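Local coordinates for 4-alpha-glucanotransferase (Streptococcus agalactiae, PDB 6M6T), which belongs to the amylomaltase family of TIM-barrel enzymes and holds glycan ligands in two pockets, at residues Val33-Leu36 / Val37-Gln41; Leu202-Tyr205 / Ala206-Gly210; Ala485-Lys488 / Glu489-Ile493; Phe194-Lys197 / Gln198-Leu202. One frame throughout, in Å; residues are numbered along the deposited sequence.

Interaction 1 (Val33-Leu36 / Val37-Gln41)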
loop_
_atom_site.group_PDB
_atom_site.type_symbol
_atom_site.label_atom_id
_atom_site.label_comp_id
_atom_site.label_asym_id
_atom_site.label_seq_id
_atom_site.Cartn_x
_atom_site.Cartn_y
_atom_site.Cartn_z
ATOM N N VAL A 33 3.037 0.661 17.834
ATOM C CA VAL A 33 1.902 -0.057 18.422
ATOM C C VAL A 33 1.644 0.444 19.841
ATOM O O VAL A 33 0.502 0.757 20.210
ATOM C CB VAL A 33 2.148 -1.579 18.401
ATOM C CG1 VAL A 33 0.863 -2.342 18.678
ATOM C CG2 VAL A 33 2.734 -2.010 17.081
ATOM N N ASP A 34 2.710 0.496 20.661
ATOM C CA ASP A 34 2.615 0.985 22.033
ATOM C C ASP A 34 1.921 2.343 22.073
ATOM O O ASP A 34 1.079 2.608 22.948
ATOM C CB ASP A 34 4.020 1.083 22.648
ATOM C CG ASP A 34 4.561 -0.265 23.175
ATOM O OD1 ASP A 34 3.752 -1.116 23.614
ATOM O OD2 ASP A 34 5.807 -0.460 23.160
ATOM N N PHE A 35 2.248 3.207 21.110
ATOM C CA PHE A 35 1.649 4.534 21.059
ATOM C C PHE A 35 0.185 4.468 20.644
ATOM O O PHE A 35 -0.623 5.301 21.073
ATOM C CB PHE A 35 2.450 5.426 20.109
ATOM C CG PHE A 35 1.607 6.360 19.307
ATOM C CD1 PHE A 35 1.122 7.526 19.868
ATOM C CD2 PHE A 35 1.286 6.075 17.984
ATOM C CE1 PHE A 35 0.324 8.387 19.129
ATOM C CE2 PHE A 35 0.482 6.944 17.235
ATOM C CZ PHE A 35 0.001 8.088 17.804
ATOM N N LEU A 36 -0.176 3.497 19.807
ATOM C CA LEU A 36 -1.577 3.390 19.412
ATOM C C LEU A 36 -2.433 2.945 20.591
ATOM O O LEU A 36 -3.557 3.430 20.767
ATOM C CB LEU A 36 -1.734 2.436 18.223
ATOM C CG LEU A 36 -1.101 2.946 16.928
ATOM C CD1 LEU A 36 -1.411 2.060 15.687
ATOM C CD2 LEU A 36 -1.535 4.369 16.708
ATOM N N VAL A 37 -1.908 2.042 21.423
ATOM C CA VAL A 37 -2.649 1.639 22.624
ATOM C C VAL A 37 -2.613 2.700 23.719
ATOM O O VAL A 37 -3.492 2.699 24.593
ATOM C CB VAL A 37 -2.165 0.312 23.245
ATOM C CG1 VAL A 37 -1.968 -0.756 22.167
ATOM C CG2 VAL A 37 -0.911 0.514 24.104
ATOM N N GLU A 38 -1.613 3.585 23.717
ATOM C CA GLU A 38 -1.650 4.715 24.638
ATOM C C GLU A 38 -2.869 5.586 24.389
ATOM O O GLU A 38 -3.557 6.001 25.331
ATOM C CB GLU A 38 -0.402 5.572 24.495
ATOM C CG GLU A 38 0.833 5.044 25.105
ATOM C CD GLU A 38 1.923 6.071 24.972
ATOM O OE1 GLU A 38 2.879 5.856 24.179
ATOM O OE2 GLU A 38 1.794 7.123 25.641
ATOM N N THR A 39 -3.122 5.905 23.123
ATOM C CA THR A 39 -4.146 6.853 22.703
ATOM C C THR A 39 -5.494 6.190 22.422
ATOM O O THR A 39 -6.403 6.847 21.909
ATOM C CB THR A 39 -3.649 7.612 21.472
ATOM O OG1 THR A 39 -3.128 6.676 20.518
ATOM C CG2 THR A 39 -2.512 8.562 21.863
ATOM N N ASP A 40 -5.629 4.903 22.750
ATOM C CA ASP A 40 -6.871 4.145 22.612
ATOM C C ASP A 40 -7.342 4.100 21.156
ATOM O O ASP A 40 -8.540 4.143 20.862
ATOM C CB ASP A 40 -7.941 4.704 23.537
ATOM C CG ASP A 40 -7.378 5.058 24.907
ATOM O OD1 ASP A 40 -7.008 4.128 25.673
ATOM O OD2 ASP A 40 -7.250 6.275 25.196
ATOM N N GLN A 41 -6.376 3.959 20.245
ATOM C CA GLN A 41 -6.674 3.749 18.842
ATOM C C GLN A 41 -7.113 2.311 18.607
ATOM O O GLN A 41 -6.898 1.417 19.423
ATOM C CB GLN A 41 -5.461 4.067 17.975
ATOM C CG GLN A 41 -5.011 5.504 18.040
ATOM C CD GLN A 41 -6.137 6.491 17.782
ATOM O OE1 GLN A 41 -6.499 6.763 16.634
ATOM N NE2 GLN A 41 -6.683 7.047 18.856
#
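L36 with Q41, and F35 with T39, close the C-terminal end of helix 27-38, the crossover helix of a beta-alpha-beta unit in the TIM barrel, which runs from strand 6-10 to strand 43-45. The last helical turn is ordinary: V37 N bonds to V33 O at 3.0 Å and E38 N to D34 O. One turn on, F35 O takes two donors from the same residue. T39 OG1 reaches it at 2.9 Å, lying 15° from the carbonyl plane, and T39 N adds a longer bond. The first torsion of T39 (chi1 48°) puts the hydroxyl between the backbone N and the carbonyl carbon, where it can turn back to the helix and lie over one face of the F35 ring, toward its rim. The T39 methyl, CG2, comes to 3.9 Å from F35 CE1. D40 then takes a positive phi of 60°, and the chain swings round far enough for Q41 N to bond to L36 O, five residues back, at 2.9 Å. This wider loop lays the Q41 chain across the L36 side chain at about a right angle. Outside the turn, F35 and Q41 touch helix 481-493, and E38 OE2 pairs with K484 there in a salt bridge; V33 packs on helix 182-208. A bend at chi2 folds the Q41 amide back: NE2 gives hydrogen bonds both to T491 OG1 and to T39 O, the latter at 3.1 Å, with the donor well above the carbonyl plane of T39.

Interaction 2 (Leu202-Tyr205 / Ala206-Gly210)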
loop_
_atom_site.group_PDB
_atom_site.type_symbol
_atom_site.label_atom_id
_atom_site.label_comp_id
_atom_site.label_asym_id
_atom_site.label_seq_id
_atom_site.Cartn_x
_atom_site.Cartn_y
_atom_site.Cartn_z
ATOM N N LEU A 202 5.202 -8.828 14.149
ATOM C CA LEU A 202 4.624 -7.508 14.392
ATOM C C LEU A 202 3.093 -7.556 14.423
ATOM O O LEU A 202 2.453 -6.960 15.300
ATOM C CB LEU A 202 5.110 -6.515 13.341
ATOM C CG LEU A 202 4.534 -5.127 13.629
ATOM C CD1 LEU A 202 5.075 -4.623 14.948
ATOM C CD2 LEU A 202 4.825 -4.132 12.518
ATOM N N LYS A 203 2.486 -8.250 13.462
ATOM C CA LYS A 203 1.031 -8.349 13.454
ATOM C C LYS A 203 0.514 -9.057 14.705
ATOM O O LYS A 203 -0.559 -8.715 15.207
ATOM C CB LYS A 203 0.551 -9.053 12.175
ATOM C CG LYS A 203 -0.906 -9.514 12.197
ATOM C CD LYS A 203 -1.588 -9.362 10.853
ATOM C CE LYS A 203 -3.043 -9.808 10.928
ATOM N NZ LYS A 203 -3.176 -11.284 10.839
ATOM N N GLU A 204 1.272 -10.010 15.250
ATOM C CA GLU A 204 0.828 -10.688 16.462
ATOM C C GLU A 204 0.929 -9.768 17.684
ATOM O O GLU A 204 0.004 -9.713 18.504
ATOM C CB GLU A 204 1.639 -11.976 16.665
ATOM C CG GLU A 204 0.998 -12.999 17.609
ATOM C CD GLU A 204 1.451 -12.855 19.064
ATOM O OE1 GLU A 204 2.088 -11.826 19.389
ATOM O OE2 GLU A 204 1.164 -13.765 19.885
ATOM N N TYR A 205 2.035 -9.033 17.820
ATOM C CA TYR A 205 2.118 -8.018 18.866
ATOM C C TYR A 205 0.925 -7.067 18.788
ATOM O O TYR A 205 0.175 -6.884 19.762
ATOM C CB TYR A 205 3.435 -7.257 18.724
ATOM C CG TYR A 205 3.760 -6.327 19.870
ATOM C CD1 TYR A 205 4.153 -6.823 21.109
ATOM C CD2 TYR A 205 3.689 -4.949 19.707
ATOM C CE1 TYR A 205 4.455 -5.967 22.156
ATOM C CE2 TYR A 205 3.991 -4.083 20.742
ATOM C CZ TYR A 205 4.377 -4.594 21.965
ATOM O OH TYR A 205 4.667 -3.723 23.003
ATOM N N ALA A 206 0.708 -6.499 17.603
ATOM C CA ALA A 206 -0.379 -5.554 17.412
ATOM C C ALA A 206 -1.716 -6.162 17.812
ATOM O O ALA A 206 -2.458 -5.581 18.614
ATOM C CB ALA A 206 -0.404 -5.097 15.957
ATOM N N ASN A 207 -2.036 -7.345 17.276
ATOM C CA ASN A 207 -3.334 -7.963 17.541
ATOM C C ASN A 207 -3.531 -8.206 19.034
ATOM O O ASN A 207 -4.598 -7.906 19.586
ATOM C CB ASN A 207 -3.468 -9.279 16.760
ATOM C CG ASN A 207 -3.751 -9.064 15.260
ATOM O OD1 ASN A 207 -4.057 -7.954 14.826
ATOM N ND2 ASN A 207 -3.655 -10.137 14.474
ATOM N N ASP A 208 -2.507 -8.714 19.714
ATOM C CA ASP A 208 -2.684 -9.015 21.127
ATOM C C ASP A 208 -2.718 -7.774 22.010
ATOM O O ASP A 208 -3.074 -7.887 23.190
ATOM C CB ASP A 208 -1.598 -9.979 21.595
ATOM C CG ASP A 208 -1.775 -11.368 21.004
ATOM O OD1 ASP A 208 -1.345 -11.581 19.848
ATOM O OD2 ASP A 208 -2.372 -12.235 21.687
ATOM N N LYS A 209 -2.374 -6.601 21.483
ATOM C CA LYS A 209 -2.686 -5.367 22.194
ATOM C C LYS A 209 -4.017 -4.732 21.770
ATOM O O LYS A 209 -4.240 -3.553 22.061
ATOM C CB LYS A 209 -1.560 -4.354 22.015
ATOM C CG LYS A 209 -0.229 -4.852 22.488
ATOM C CD LYS A 209 0.168 -4.207 23.794
ATOM C CE LYS A 209 1.661 -4.006 23.862
ATOM N NZ LYS A 209 2.366 -5.012 24.739
ATOM N N GLY A 210 -4.893 -5.453 21.074
ATOM C CA GLY A 210 -6.113 -4.837 20.576
ATOM C C GLY A 210 -5.967 -3.940 19.356
ATOM O O GLY A 210 -6.964 -3.326 18.943
#
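Y205 and K209, E204 and D208, and K203 and N207 are i to i+4 pairs at the C-terminal end of helix 182-208. Backbone bonds come first: A206 N to L202 O and N207 N to K203 O, both 2.9 Å, followed by D208 N to E204 O and a less straight K209 N to Y205 O. The helix then ends in a Schellman motif. G210, with its positive phi, is the C-prime residue, G210 N bonds to N207 O at 2.9 Å, and I211 N reaches back to A206 O.

Among the polar side chains, K209 bends at three torsions to bring CE and NZ obliquely to the phenol end of Y205; NZ makes a weak hydrogen bond to OH at 3.2 Å. The stronger partner of Y205 OH is D34 on helix 27-38, and Y30 of that helix meets the ring edge-to-face.

One pair brings like charges together: E204, bent at chi2, turns its carboxylate toward that of D208, the planes 37° apart, with E204 OE2 3.3 Å from D208 OD1. D208 OD1 faces both E204 OE2 and the carbonyl O of E204, which would favour a proton on D208, though the resolution leaves this tentative.

Interaction 3 (Ala485-Lys488 / Glu489-Ile493)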
loop_
_atom_site.group_PDB
_atom_site.type_symbol
_atom_site.label_atom_id
_atom_site.label_comp_id
_atom_site.label_asym_id
_atom_site.label_seq_id
_atom_site.Cartn_x
_atom_site.Cartn_y
_atom_site.Cartn_z
ATOM N N ALA A 485 -1.441 13.499 23.523
ATOM C CA ALA A 485 -2.562 13.887 24.374
ATOM C C ALA A 485 -3.711 14.444 23.543
ATOM O O ALA A 485 -4.883 14.183 23.833
ATOM C CB ALA A 485 -2.095 14.912 25.403
ATOM N N PHE A 486 -3.378 15.191 22.490
ATOM C CA PHE A 486 -4.389 15.694 21.574
ATOM C C PHE A 486 -5.158 14.552 20.923
ATOM O O PHE A 486 -6.399 14.583 20.835
ATOM C CB PHE A 486 -3.740 16.564 20.502
ATOM C CG PHE A 486 -4.668 16.892 19.384
ATOM C CD1 PHE A 486 -5.811 17.636 19.621
ATOM C CD2 PHE A 486 -4.441 16.415 18.112
ATOM C CE1 PHE A 486 -6.690 17.925 18.602
ATOM C CE2 PHE A 486 -5.320 16.704 17.092
ATOM C CZ PHE A 486 -6.449 17.452 17.335
ATOM N N LEU A 487 -4.430 13.551 20.417
ATOM C CA LEU A 487 -5.108 12.432 19.768
ATOM C C LEU A 487 -5.980 11.681 20.770
ATOM O O LEU A 487 -7.143 11.373 20.485
ATOM C CB LEU A 487 -4.100 11.490 19.089
ATOM C CG LEU A 487 -4.651 10.242 18.368
ATOM C CD1 LEU A 487 -5.737 10.607 17.372
ATOM C CD2 LEU A 487 -3.568 9.416 17.695
ATOM N N LYS A 488 -5.447 11.394 21.961
ATOM C CA LYS A 488 -6.276 10.725 22.961
ATOM C C LYS A 488 -7.521 11.542 23.269
ATOM O O LYS A 488 -8.610 10.982 23.438
ATOM C CB LYS A 488 -5.503 10.453 24.255
ATOM C CG LYS A 488 -6.321 9.613 25.235
ATOM C CD LYS A 488 -5.637 9.449 26.562
ATOM C CE LYS A 488 -5.628 7.987 27.004
ATOM N NZ LYS A 488 -4.420 7.641 27.844
ATOM N N GLU A 489 -7.383 12.870 23.327
ATOM C CA GLU A 489 -8.522 13.715 23.667
ATOM C C GLU A 489 -9.615 13.609 22.611
ATOM O O GLU A 489 -10.770 13.330 22.941
ATOM C CB GLU A 489 -8.091 15.172 23.848
ATOM C CG GLU A 489 -9.243 16.119 24.122
ATOM C CD GLU A 489 -8.845 17.566 23.941
ATOM O OE1 GLU A 489 -9.689 18.476 24.150
ATOM O OE2 GLU A 489 -7.669 17.787 23.587
ATOM N N ILE A 490 -9.276 13.829 21.338
ATOM C CA ILE A 490 -10.320 13.737 20.326
ATOM C C ILE A 490 -10.888 12.323 20.271
ATOM O O ILE A 490 -12.063 12.128 19.917
ATOM C CB ILE A 490 -9.826 14.205 18.940
ATOM C CG1 ILE A 490 -8.818 13.223 18.347
ATOM C CG2 ILE A 490 -9.293 15.633 19.007
ATOM C CD1 ILE A 490 -8.054 13.823 17.249
ATOM N N THR A 491 -10.102 11.319 20.655
ATOM C CA THR A 491 -10.654 9.971 20.632
ATOM C C THR A 491 -11.641 9.747 21.780
ATOM O O THR A 491 -12.634 9.022 21.608
ATOM C CB THR A 491 -9.514 8.948 20.634
ATOM O OG1 THR A 491 -8.690 9.153 19.478
ATOM C CG2 THR A 491 -10.055 7.544 20.599
ATOM N N THR A 492 -11.419 10.387 22.935
ATOM C CA THR A 492 -12.340 10.248 24.072
ATOM C C THR A 492 -13.584 11.136 23.928
ATOM O O THR A 492 -14.707 10.684 24.162
ATOM C CB THR A 492 -11.620 10.571 25.387
ATOM O OG1 THR A 492 -10.260 10.134 25.317
ATOM C CG2 THR A 492 -12.291 9.861 26.553
ATOM N N ILE A 493 -13.395 12.406 23.571
ATOM C CA ILE A 493 -14.503 13.350 23.467
ATOM C C ILE A 493 -15.561 12.848 22.495
ATOM O O ILE A 493 -16.760 12.984 22.744
ATOM C CB ILE A 493 -13.970 14.735 23.053
ATOM C CG1 ILE A 493 -13.126 15.335 24.185
ATOM C CG2 ILE A 493 -15.104 15.665 22.655
ATOM C CD1 ILE A 493 -13.938 15.929 25.315
#
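L487 O is gripped twice by T491, whose N and OG1 come to it at 3.0 and 2.9 Å. The next carbonyl repeats the pattern: T492 OG1 lies 2.6 Å from K488 O, and T492 N bonds to the same oxygen. In both threonines the hydroxyl is anti to the carbonyl carbon and beside the backbone N (chi1 -60° in T491), which turns it back along the helix to the carbonyl four residues earlier. Neither hydroxyl approaches in the plane of its acceptor; both lie above it, by 39° for T491. This is the C-terminal part of helix 481-493, on the outside of the TIM barrel, where it packs on helix 428-438, on strand 6-10 and on the turn that follows helix 27-38. The T491 hydroxyl, which receives Q41 NE2, thus links that turn to L487 O. K488, whose CG lies alongside the T492 hydroxyl, sends NZ to E38 O. E489 leans the other way, forming a salt bridge with R434, while its backbone N bonds to A485 O. The apolar work falls to I490, which meets both F486 and L487 and rests with them against helix 428-438. With chi1 at 70°, CG1 sits between the backbone N and the carbonyl carbon and CG2 is anti to the carbonyl carbon; this places I490 CD1 over one face of the F486 ring and 4.0 Å from L487 CD1, and I490 CG2 3.5 Å from F486 CE1.

Interaction 4 (Phe194-Lys197 / Gln198-Leu202)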
loop_
_atom_site.group_PDB
_atom_site.type_symbol
_atom_site.label_atom_id
_atom_site.label_comp_id
_atom_site.label_asym_id
_atom_site.label_seq_id
_atom_site.Cartn_x
_atom_site.Cartn_y
_atom_site.Cartn_z
ATOM N N PHE A 194 12.342 -14.184 5.842
ATOM C CA PHE A 194 12.612 -13.151 6.838
ATOM C C PHE A 194 11.451 -12.184 6.944
ATOM O O PHE A 194 10.952 -11.900 8.042
ATOM C CB PHE A 194 13.868 -12.377 6.464
ATOM C CG PHE A 194 15.112 -13.128 6.681
ATOM C CD1 PHE A 194 15.206 -14.036 7.726
ATOM C CD2 PHE A 194 16.199 -12.924 5.862
ATOM C CE1 PHE A 194 16.359 -14.737 7.940
ATOM C CE2 PHE A 194 17.347 -13.622 6.066
ATOM C CZ PHE A 194 17.436 -14.532 7.109
ATOM N N PHE A 195 11.058 -11.616 5.803
ATOM C CA PHE A 195 9.910 -10.730 5.747
ATOM C C PHE A 195 8.747 -11.301 6.527
ATOM O O PHE A 195 8.233 -10.666 7.448
ATOM C CB PHE A 195 9.483 -10.489 4.301
ATOM C CG PHE A 195 8.565 -9.326 4.149
ATOM C CD1 PHE A 195 7.192 -9.482 4.311
ATOM C CD2 PHE A 195 9.071 -8.058 3.875
ATOM C CE1 PHE A 195 6.339 -8.394 4.187
ATOM C CE2 PHE A 195 8.229 -6.963 3.742
ATOM C CZ PHE A 195 6.858 -7.125 3.892
ATOM N N TYR A 196 8.300 -12.492 6.144
ATOM C CA TYR A 196 7.062 -12.989 6.726
ATOM C C TYR A 196 7.222 -13.288 8.213
ATOM O O TYR A 196 6.324 -12.973 9.000
ATOM C CB TYR A 196 6.566 -14.205 5.951
ATOM C CG TYR A 196 5.723 -13.778 4.783
ATOM C CD1 TYR A 196 6.289 -13.050 3.737
ATOM C CD2 TYR A 196 4.356 -14.063 4.733
ATOM C CE1 TYR A 196 5.530 -12.635 2.653
ATOM C CE2 TYR A 196 3.580 -13.647 3.652
ATOM C CZ TYR A 196 4.181 -12.929 2.621
ATOM O OH TYR A 196 3.443 -12.501 1.548
ATOM N N LYS A 197 8.361 -13.870 8.623
ATOM C CA LYS A 197 8.620 -14.113 10.045
ATOM C C LYS A 197 8.504 -12.820 10.865
ATOM O O LYS A 197 7.736 -12.745 11.841
ATOM C CB LYS A 197 10.005 -14.756 10.196
ATOM C CG LYS A 197 10.335 -15.370 11.552
ATOM C CD LYS A 197 11.720 -14.906 12.026
ATOM C CE LYS A 197 12.462 -15.993 12.795
ATOM N NZ LYS A 197 11.592 -16.595 13.843
ATOM N N GLN A 198 9.219 -11.769 10.437
ATOM C CA GLN A 198 9.196 -10.489 11.148
ATOM C C GLN A 198 7.820 -9.834 11.090
ATOM O O GLN A 198 7.302 -9.354 12.114
ATOM C CB GLN A 198 10.272 -9.560 10.579
ATOM C CG GLN A 198 11.626 -10.251 10.574
ATOM C CD GLN A 198 12.812 -9.322 10.708
ATOM O OE1 GLN A 198 12.754 -8.149 10.348
ATOM N NE2 GLN A 198 13.917 -9.859 11.220
ATOM N N TRP A 199 7.208 -9.813 9.900
ATOM C CA TRP A 199 5.916 -9.162 9.750
ATOM C C TRP A 199 4.854 -9.826 10.616
ATOM O O TRP A 199 4.038 -9.142 11.234
ATOM C CB TRP A 199 5.452 -9.164 8.293
ATOM C CG TRP A 199 3.980 -8.940 8.288
ATOM C CD1 TRP A 199 2.994 -9.885 8.190
ATOM C CD2 TRP A 199 3.327 -7.695 8.500
ATOM N NE1 TRP A 199 1.761 -9.285 8.303
ATOM C CE2 TRP A 199 1.943 -7.940 8.495
ATOM C CE3 TRP A 199 3.781 -6.389 8.685
ATOM C CZ2 TRP A 199 1.015 -6.932 8.670
ATOM C CZ3 TRP A 199 2.859 -5.387 8.842
ATOM C CH2 TRP A 199 1.489 -5.660 8.836
ATOM N N PHE A 200 4.813 -11.152 10.645
ATOM C CA PHE A 200 3.773 -11.787 11.438
ATOM C C PHE A 200 4.062 -11.665 12.925
ATOM O O PHE A 200 3.122 -11.595 13.726
ATOM C CB PHE A 200 3.581 -13.234 10.989
ATOM C CG PHE A 200 2.632 -13.361 9.798
ATOM C CD1 PHE A 200 1.334 -12.842 9.871
ATOM C CD2 PHE A 200 3.049 -13.940 8.603
ATOM C CE1 PHE A 200 0.471 -12.924 8.807
ATOM C CE2 PHE A 200 2.195 -14.033 7.534
ATOM C CZ PHE A 200 0.889 -13.524 7.633
ATOM N N GLU A 201 5.341 -11.564 13.315
ATOM C CA GLU A 201 5.642 -11.167 14.689
ATOM C C GLU A 201 5.009 -9.817 15.025
ATOM O O GLU A 201 4.363 -9.659 16.071
ATOM C CB GLU A 201 7.151 -11.115 14.902
ATOM C CG GLU A 201 7.752 -12.412 15.427
ATOM C CD GLU A 201 9.262 -12.443 15.254
ATOM O OE1 GLU A 201 9.838 -13.560 15.233
ATOM O OE2 GLU A 201 9.859 -11.341 15.120
ATOM N N LEU A 202 5.202 -8.828 14.149
ATOM C CA LEU A 202 4.624 -7.508 14.392
ATOM C C LEU A 202 3.093 -7.556 14.423
ATOM O O LEU A 202 2.453 -6.960 15.300
ATOM C CB LEU A 202 5.110 -6.515 13.341
ATOM C CG LEU A 202 4.534 -5.127 13.629
ATOM C CD1 LEU A 202 5.075 -4.623 14.948
ATOM C CD2 LEU A 202 4.825 -4.132 12.518
#
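Q198, W199, F200 and E201 each give their backbone N-H to the carbonyl four residues back, on F194, F195, Y196 and K197. The W199 N to F195 O bond measures 2.8 Å, and Q198 N to F194 O is 3.0 Å. The series continues with the next residue, L202 N bonding to Q198 O. The side-chain polar groups look outward for partners. Q198 is extended beyond CG; its chain passes F194 O, with CG at 3.1 Å, and delivers OE1 to the backbone N of D73. Y196 OH is hydrogen-bonded to V65 O, and W199 NE1 makes a weak bond to M289 O, so three largely buried side chains each have a polar partner beyond this stretch. All of this belongs to the middle of helix 182-208, which leads into barrel strand 212-217 and packs against helices 27-38, 74-78 and 277-289. Its aromatic residues meet along the axis and around it. The Y196 and F200 side chains run alongside each other in the same direction; their planes are 58° apart in an oblique pairing, with Y196 CD2 3.5 Å from F200 CE2. W199 lays CD1 over the centre of the F200 ring, 3.7 Å above its plane, and its own ring meets F25, which also takes F195 edge-to-face. F195 CE1 touches W199 CB. On the more open side of the helix, the K197 chain, kinked along its length, follows E201, and its NZ forms a long salt bridge to E201 OE1 at 3.8 Å.

Interactions 2 and 4 are successive parts of helix 182-208, sharing L202, yet differ with depth: interaction 4 is buried and rich in aromatics, whereas interaction 2, at the helix end, is charged and only partly buried. Interactions 1 and 2 are both helix ends, each with a positive-phi residue and a backbone bond five residues back, and they meet through the D34 to Y205 hydrogen bond and the packing of V33 on A206. On its other flank interaction 1 joins interaction 3, through Q41 with T491 and E38 O with K488. Interactions 1 and 3 both bring threonine hydroxyls back to helix carbonyls. Interactions 3 and 4 stay apart, about 17 Å between nearest atoms.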